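Local coordinates for protein VIN1 (Oscarella pearsei, PDB 6BFI) that probably binds actin filaments as a vinculin homolog and may play a role in cell-cell adhesion in a sponge, at residues 744-749 with 820-825; 754-759 with 811-816. One frame throughout, in Å; residues are numbered along the deposited sequence.

Contact 1 (744-749 with 820-825)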
ATOM      1  N   ALA A 744       8.620 -15.933   2.592  1.00 82.43           N
ATOM      2  CA  ALA A 744       8.758 -14.632   3.237  1.00 81.35           C
ATOM      3  C   ALA A 744       9.611 -14.713   4.495  1.00 87.88           C
ATOM      4  O   ALA A 744      10.322 -13.759   4.824  1.00 93.96           O
ATOM      5  CB  ALA A 744       7.379 -14.059   3.567  1.00 76.69           C
ATOM      6  N   ASN A 745       9.562 -15.842   5.206  1.00 87.88           N
ATOM      7  CA  ASN A 745      10.300 -15.952   6.461  1.00 91.87           C
ATOM      8  C   ASN A 745      11.805 -15.967   6.223  1.00 93.19           C
ATOM      9  O   ASN A 745      12.562 -15.328   6.964  1.00 94.81           O
ATOM     10  CB  ASN A 745       9.861 -17.206   7.216  1.00 99.79           C
ATOM     11  CG  ASN A 745      10.360 -17.228   8.648  1.00107.41           C
ATOM     12  OD1 ASN A 745      11.447 -17.733   8.931  1.00112.50           O
ATOM     13  ND2 ASN A 745       9.565 -16.680   9.559  1.00107.92           N
ATOM     14  N   ALA A 746      12.259 -16.684   5.198  1.00 91.35           N
ATOM     15  CA  ALA A 746      13.681 -16.799   4.900  1.00 92.62           C
ATOM     16  C   ALA A 746      14.210 -15.644   4.057  1.00 87.36           C
ATOM     17  O   ALA A 746      15.357 -15.703   3.598  1.00 88.52           O
ATOM     18  CB  ALA A 746      13.963 -18.128   4.193  1.00 94.19           C
ATOM     19  N   CYS A 747      13.407 -14.606   3.846  1.00 83.51           N
ATOM     20  CA  CYS A 747      13.824 -13.444   3.075  1.00 81.81           C
ATOM     21  C   CYS A 747      14.474 -12.415   3.989  1.00 83.31           C
ATOM     22  O   CYS A 747      13.969 -12.125   5.077  1.00 84.93           O
ATOM     23  CB  CYS A 747      12.629 -12.822   2.352  1.00 79.95           C
ATOM     24  SG  CYS A 747      13.017 -11.352   1.376  1.00 83.14           S
ATOM     25  N   MET A 748      15.606 -11.871   3.543  1.00 82.69           N
ATOM     26  CA  MET A 748      16.363 -10.895   4.314  1.00 83.26           C
ATOM     27  C   MET A 748      16.157  -9.469   3.820  1.00 82.75           C
ATOM     28  O   MET A 748      16.909  -8.571   4.211  1.00 87.23           O
ATOM     29  CB  MET A 748      17.850 -11.251   4.294  1.00 86.74           C
ATOM     30  CG  MET A 748      18.124 -12.745   4.271  1.00 91.62           C
ATOM     31  SD  MET A 748      19.847 -13.146   4.619  1.00101.29           S
ATOM     32  CE  MET A 748      19.893 -12.899   6.391  1.00102.24           C
ATOM     33  N   ASP A 749      15.161  -9.245   2.969  1.00 81.04           N
ATOM     34  CA  ASP A 749      14.839  -7.922   2.439  1.00 80.25           C
ATOM     35  C   ASP A 749      13.458  -7.554   2.973  1.00 82.35           C
ATOM     36  O   ASP A 749      12.441  -8.029   2.461  1.00 82.74           O
ATOM     37  CB  ASP A 749      14.878  -7.924   0.914  1.00 78.08           C
ATOM     38  CG  ASP A 749      14.915  -6.527   0.326  1.00 78.65           C
ATOM     39  OD1 ASP A 749      14.538  -5.568   1.033  1.00 81.89           O
ATOM     40  OD2 ASP A 749      15.320  -6.390  -0.846  1.00 76.42           O
ATOM     41  N   ARG A 820      17.060 -12.285  -2.182  1.00 90.05           N
ATOM     42  CA  ARG A 820      17.995 -12.231  -1.057  1.00 93.33           C
ATOM     43  C   ARG A 820      17.525 -13.222   0.003  1.00 95.72           C
ATOM     44  O   ARG A 820      16.955 -12.838   1.028  1.00 89.54           O
ATOM     45  CB  ARG A 820      18.104 -10.809  -0.492  1.00 89.70           C
ATOM     46  CG  ARG A 820      18.850  -9.836  -1.390  1.00 85.96           C
ATOM     47  CD  ARG A 820      19.090  -8.514  -0.678  1.00 81.05           C
ATOM     48  NE  ARG A 820      19.853  -7.579  -1.500  1.00 77.81           N
ATOM     49  CZ  ARG A 820      21.180  -7.534  -1.542  1.00 78.70           C
ATOM     50  NH1 ARG A 820      21.900  -8.374  -0.810  1.00 78.31           N
ATOM     51  NH2 ARG A 820      21.790  -6.647  -2.318  1.00 81.08           N
ATOM     52  N   LEU A 821      17.774 -14.503  -0.246  1.00106.95           N
ATOM     53  CA  LEU A 821      17.440 -15.564   0.691  1.00114.69           C
ATOM     54  C   LEU A 821      18.655 -15.923   1.536  1.00125.70           C
ATOM     55  O   LEU A 821      19.803 -15.726   1.126  1.00129.57           O
ATOM     56  CB  LEU A 821      16.939 -16.808  -0.042  1.00114.45           C
ATOM     57  CG  LEU A 821      15.585 -16.711  -0.745  1.00110.66           C
ATOM     58  CD1 LEU A 821      15.258 -18.021  -1.445  1.00112.04           C
ATOM     59  CD2 LEU A 821      14.496 -16.341   0.249  1.00107.17           C
ATOM     60  N   ARG A 822      18.388 -16.454   2.723  1.00136.04           N
ATOM     61  CA  ARG A 822      19.459 -16.954   3.567  1.00146.49           C
ATOM     62  C   ARG A 822      20.134 -18.146   2.891  1.00149.19           C
ATOM     63  O   ARG A 822      19.460 -18.972   2.269  1.00153.18           O
ATOM     64  CB  ARG A 822      18.912 -17.359   4.934  1.00152.63           C
ATOM     65  CG  ARG A 822      18.288 -16.205   5.703  1.00157.25           C
ATOM     66  CD  ARG A 822      17.040 -16.636   6.455  1.00160.25           C
ATOM     67  NE  ARG A 822      17.328 -17.609   7.505  1.00168.62           N
ATOM     68  CZ  ARG A 822      16.406 -18.143   8.298  1.00171.21           C
ATOM     69  NH1 ARG A 822      15.131 -17.801   8.161  1.00167.85           N
ATOM     70  NH2 ARG A 822      16.755 -19.021   9.229  1.00175.84           N
ATOM     71  N   PRO A 823      21.462 -18.259   2.988  1.00147.12           N
ATOM     72  CA  PRO A 823      22.166 -19.321   2.251  1.00153.34           C
ATOM     73  C   PRO A 823      21.893 -20.725   2.765  1.00162.30           C
ATOM     74  O   PRO A 823      22.244 -21.691   2.073  1.00164.00           O
ATOM     75  CB  PRO A 823      23.642 -18.946   2.432  1.00150.52           C
ATOM     76  CG  PRO A 823      23.674 -18.201   3.726  1.00146.88           C
ATOM     77  CD  PRO A 823      22.383 -17.432   3.787  1.00143.64           C
ATOM     78  N   ASP A 824      21.276 -20.874   3.936  1.00168.68           N
ATOM     79  CA  ASP A 824      21.072 -22.181   4.549  1.00175.36           C
ATOM     80  C   ASP A 824      19.647 -22.702   4.450  1.00168.99           C
ATOM     81  O   ASP A 824      19.452 -23.919   4.460  1.00172.07           O
ATOM     82  CB  ASP A 824      21.475 -22.141   6.028  1.00182.96           C
ATOM     83  CG  ASP A 824      20.621 -21.183   6.839  1.00183.59           C
ATOM     84  OD1 ASP A 824      20.151 -20.175   6.269  1.00180.84           O
ATOM     85  OD2 ASP A 824      20.415 -21.440   8.044  1.00186.02           O
ATOM     86  N   SER A 825      18.654 -21.819   4.361  1.00158.07           N
ATOM     87  CA  SER A 825      17.266 -22.256   4.361  1.00148.65           C
ATOM     88  C   SER A 825      16.983 -23.133   3.143  1.00139.80           C
ATOM     89  O   SER A 825      17.581 -22.941   2.079  1.00141.24           O
ATOM     90  CB  SER A 825      16.327 -21.051   4.374  1.00145.75           C
ATOM     91  OG  SER A 825      16.371 -20.381   5.622  1.00147.78           O
TER
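Met-748 and Arg-822 meet beside a pair of backbone bonds that join the turn after helix 718-745 to the chain leaving helix 786-817. Met-748 N donates to Arg-820 O (3.0 Å, N-H...O 169°) and Arg-822 N to Ala-746 O (3.2 Å), which makes Cys-747 and Leu-821 a single antiparallel, non-hydrogen-bonded bridge. The packed part lies around this bridge: Leu-821 CD2 comes to 3.5 Å from Ala-746 O, and Ser-825 OG sits 3.6 Å from Ala-746 CB. Arg-822 CG, anti to the carbonyl carbon (chi1 -62°), packs 3.6 Å from Met-748 SD, the two chains crossing at about a right angle. Bends at chi2 and chi3 then carry the guanidinium past Ala-746 toward Asn-745, with Ser-825 OG over the centre of one face. The looser side is at exposed Asn-745, whose OD1 lies in the guanidinium plane but 3.8 Å from Arg-822 NH1. An alanine in place of Arg-822 would lose the CG contact with Met-748 SD and the guanidinium under Ser-825 OG, probably opening a gap beside Met-748. Both hydrogen bonds across the two segments are main chain to main chain, so the pairing itself probably depends little on side-chain identity.

Contact 2 (754-759 with 811-816)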
ATOM      1  N   THR A 754       7.758  -7.560   3.439  1.00 77.16           N
ATOM      2  CA  THR A 754       6.491  -6.877   3.673  1.00 76.64           C
ATOM      3  C   THR A 754       5.599  -6.930   2.439  1.00 74.70           C
ATOM      4  O   THR A 754       4.386  -7.140   2.550  1.00 75.18           O
ATOM      5  CB  THR A 754       6.751  -5.427   4.088  1.00 77.40           C
ATOM      6  OG1 THR A 754       7.338  -5.398   5.395  1.00 80.34           O
ATOM      7  CG2 THR A 754       5.460  -4.624   4.098  1.00 77.15           C
ATOM      8  N   ASN A 755       6.187  -6.750   1.252  1.00 73.70           N
ATOM      9  CA  ASN A 755       5.400  -6.790   0.022  1.00 70.40           C
ATOM     10  C   ASN A 755       4.656  -8.112  -0.120  1.00 70.48           C
ATOM     11  O   ASN A 755       3.493  -8.136  -0.543  1.00 71.15           O
ATOM     12  CB  ASN A 755       6.307  -6.551  -1.185  1.00 73.01           C
ATOM     13  CG  ASN A 755       5.540  -6.516  -2.493  1.00 75.14           C
ATOM     14  OD1 ASN A 755       4.383  -6.100  -2.536  1.00 74.01           O
ATOM     15  ND2 ASN A 755       6.183  -6.957  -3.569  1.00 77.88           N
ATOM     16  N   LEU A 756       5.304  -9.223   0.238  1.00 67.26           N
ATOM     17  CA  LEU A 756       4.658 -10.526   0.117  1.00 65.78           C
ATOM     18  C   LEU A 756       3.660 -10.771   1.245  1.00 67.94           C
ATOM     19  O   LEU A 756       2.590 -11.355   1.016  1.00 68.12           O
ATOM     20  CB  LEU A 756       5.716 -11.632   0.089  1.00 64.05           C
ATOM     21  CG  LEU A 756       5.216 -13.073  -0.020  1.00 62.89           C
ATOM     22  CD1 LEU A 756       4.398 -13.273  -1.292  1.00 60.75           C
ATOM     23  CD2 LEU A 756       6.383 -14.047   0.030  1.00 64.24           C
ATOM     24  N   LEU A 757       3.984 -10.331   2.465  1.00 68.38           N
ATOM     25  CA  LEU A 757       3.086 -10.579   3.589  1.00 69.39           C
ATOM     26  C   LEU A 757       1.796  -9.776   3.466  1.00 73.41           C
ATOM     27  O   LEU A 757       0.720 -10.263   3.841  1.00 75.16           O
ATOM     28  CB  LEU A 757       3.792 -10.269   4.908  1.00 68.36           C
ATOM     29  CG  LEU A 757       4.830 -11.311   5.326  1.00 70.38           C
ATOM     30  CD1 LEU A 757       5.271 -11.089   6.762  1.00 71.95           C
ATOM     31  CD2 LEU A 757       4.279 -12.715   5.142  1.00 71.56           C
ATOM     32  N   GLN A 758       1.879  -8.547   2.945  1.00 75.27           N
ATOM     33  CA  GLN A 758       0.673  -7.754   2.723  1.00 75.75           C
ATOM     34  C   GLN A 758      -0.312  -8.489   1.824  1.00 73.74           C
ATOM     35  O   GLN A 758      -1.530  -8.398   2.016  1.00 71.85           O
ATOM     36  CB  GLN A 758       1.034  -6.401   2.112  1.00 80.76           C
ATOM     37  CG  GLN A 758       1.716  -5.437   3.065  1.00 90.63           C
ATOM     38  CD  GLN A 758       2.027  -4.105   2.412  1.00 96.76           C
ATOM     39  OE1 GLN A 758       1.786  -3.914   1.219  1.00101.42           O
ATOM     40  NE2 GLN A 758       2.564  -3.174   3.192  1.00102.00           N
ATOM     41  N   LEU A 759       0.199  -9.225   0.835  1.00 69.61           N
ATOM     42  CA  LEU A 759      -0.670  -9.993  -0.049  1.00 62.86           C
ATOM     43  C   LEU A 759      -1.148 -11.278   0.615  1.00 58.84           C
ATOM     44  O   LEU A 759      -2.305 -11.677   0.433  1.00 56.72           O
ATOM     45  CB  LEU A 759       0.059 -10.303  -1.357  1.00 60.78           C
ATOM     46  CG  LEU A 759       0.567  -9.088  -2.135  1.00 59.89           C
ATOM     47  CD1 LEU A 759       1.421  -9.529  -3.311  1.00 58.11           C
ATOM     48  CD2 LEU A 759      -0.595  -8.226  -2.603  1.00 59.02           C
ATOM     49  N   ILE A 811       2.653 -14.498  -6.899  1.00 57.24           N
ATOM     50  CA  ILE A 811       3.708 -15.050  -7.748  1.00 58.92           C
ATOM     51  C   ILE A 811       4.836 -14.040  -7.891  1.00 56.06           C
ATOM     52  O   ILE A 811       6.001 -14.323  -7.577  1.00 56.51           O
ATOM     53  CB  ILE A 811       3.155 -15.446  -9.127  1.00 58.44           C
ATOM     54  CG1 ILE A 811       2.003 -16.437  -9.006  1.00 57.72           C
ATOM     55  CG2 ILE A 811       4.262 -16.033  -9.994  1.00 59.16           C
ATOM     56  CD1 ILE A 811       1.341 -16.700 -10.333  1.00 56.81           C
ATOM     57  N   ARG A 812       4.499 -12.832  -8.357  1.00 52.72           N
ATOM     58  CA  ARG A 812       5.546 -11.841  -8.594  1.00 56.03           C
ATOM     59  C   ARG A 812       6.268 -11.465  -7.301  1.00 59.32           C
ATOM     60  O   ARG A 812       7.503 -11.368  -7.274  1.00 61.28           O
ATOM     61  CB  ARG A 812       4.956 -10.603  -9.267  1.00 56.49           C
ATOM     62  CG  ARG A 812       4.363 -10.888 -10.636  1.00 57.37           C
ATOM     63  CD  ARG A 812       3.840  -9.625 -11.293  1.00 58.51           C
ATOM     64  NE  ARG A 812       3.177  -9.914 -12.561  1.00 61.52           N
ATOM     65  CZ  ARG A 812       2.629  -8.993 -13.345  1.00 66.78           C
ATOM     66  NH1 ARG A 812       2.664  -7.715 -12.994  1.00 67.44           N
ATOM     67  NH2 ARG A 812       2.049  -9.350 -14.482  1.00 71.02           N
ATOM     68  N   ALA A 813       5.518 -11.264  -6.214  1.00 57.30           N
ATOM     69  CA  ALA A 813       6.138 -10.887  -4.948  1.00 59.10           C
ATOM     70  C   ALA A 813       7.007 -12.005  -4.388  1.00 61.66           C
ATOM     71  O   ALA A 813       7.992 -11.734  -3.693  1.00 64.61           O
ATOM     72  CB  ALA A 813       5.068 -10.489  -3.932  1.00 58.75           C
ATOM     73  N   SER A 814       6.660 -13.262  -4.673  1.00 62.25           N
ATOM     74  CA  SER A 814       7.490 -14.377  -4.230  1.00 64.77           C
ATOM     75  C   SER A 814       8.783 -14.444  -5.030  1.00 68.07           C
ATOM     76  O   SER A 814       9.862 -14.672  -4.466  1.00 66.60           O
ATOM     77  CB  SER A 814       6.714 -15.688  -4.347  1.00 66.26           C
ATOM     78  OG  SER A 814       5.512 -15.641  -3.601  1.00 65.69           O
ATOM     79  N   GLU A 815       8.691 -14.248  -6.349  1.00 71.69           N
ATOM     80  CA  GLU A 815       9.900 -14.163  -7.161  1.00 75.32           C
ATOM     81  C   GLU A 815      10.798 -13.030  -6.680  1.00 73.96           C
ATOM     82  O   GLU A 815      12.028 -13.159  -6.679  1.00 75.63           O
ATOM     83  CB  GLU A 815       9.531 -13.978  -8.634  1.00 79.46           C
ATOM     84  CG  GLU A 815      10.699 -14.118  -9.605  1.00 86.98           C
ATOM     85  CD  GLU A 815      11.451 -12.818  -9.822  1.00 91.19           C
ATOM     86  OE1 GLU A 815      10.935 -11.755  -9.418  1.00 90.01           O
ATOM     87  OE2 GLU A 815      12.560 -12.862 -10.399  1.00 95.15           O
ATOM     88  N   ALA A 816      10.198 -11.914  -6.255  1.00 70.13           N
ATOM     89  CA  ALA A 816      10.992 -10.810  -5.726  1.00 67.53           C
ATOM     90  C   ALA A 816      11.596 -11.159  -4.372  1.00 72.03           C
ATOM     91  O   ALA A 816      12.713 -10.732  -4.054  1.00 77.66           O
ATOM     92  CB  ALA A 816      10.136  -9.548  -5.622  1.00 65.16           C
TER
HETATM   93  O   HOH W   1       8.315  -9.363  -2.531  1.00 56.12           O
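This is a buried helix-to-helix packing contact between the short helix 750-760 and the C-terminal part of the long helix 786-817. The axes of the two segments approach to 8.9 Å and run at 152° to each other, so the helices are close to antiparallel. The closest backbone pair is Leu-756 with Ala-813, their CA atoms 5.3 Å apart, and the small alanine side chain is consistent with this close approach. Ala-813 CB points at the other helix and meets three side chains there: Asn-755 ND2 at 3.7 Å, Leu-759 CD1 at 3.8 Å and Leu-756 CD1 slightly farther off. Near-antiparallel helices packed in this way are characteristic of the helical bundles from which vinculin-family proteins are built, and the position late in the chain is consistent with the tail bundle of the family. Leu-756 has CG anti to its backbone N (chi1 179°), and its branch reaches past the alanine, CD1 lying 3.5 Å from Ser-814 OG. That hydroxyl is nonetheless hydrogen-bonded within its own helix, to Val-810 O one turn earlier, so it can face a methyl group without lacking a polar partner. No direct hydrogen bond spans the two segments; a water does so at the Asn-755 side. It donates to Ala-813 O (2.7 Å) and accepts a weak bond from Asn-755 ND2. Beyond the two segments, Ser-814 also touches Leu-691 of helix 690-710, and Asn-755 touches Ser-431 in a loop.

In the fold
Followed from the N terminus, the chain runs down helix 718-745 to its end and the turn after it, 744-749, the first half of contact 1, and goes directly on into helix 750-760, whose 754-759 is the first half of contact 2. It then passes through helix 763-778 and along helix 786-817, whose 811-816 closes the inner loop at contact 2. A few residues later 820-825 closes the wider loop at contact 1, so contact 2 lies wholly within contact 1 and the two do not cross. Their centres are about 13 Å apart, and they touch: Ala-744 CB lies 3.7 Å from Leu-756 CD2. Contact 2 joins two helices, while contact 1 ties the chain beyond the last one back to an interhelical turn.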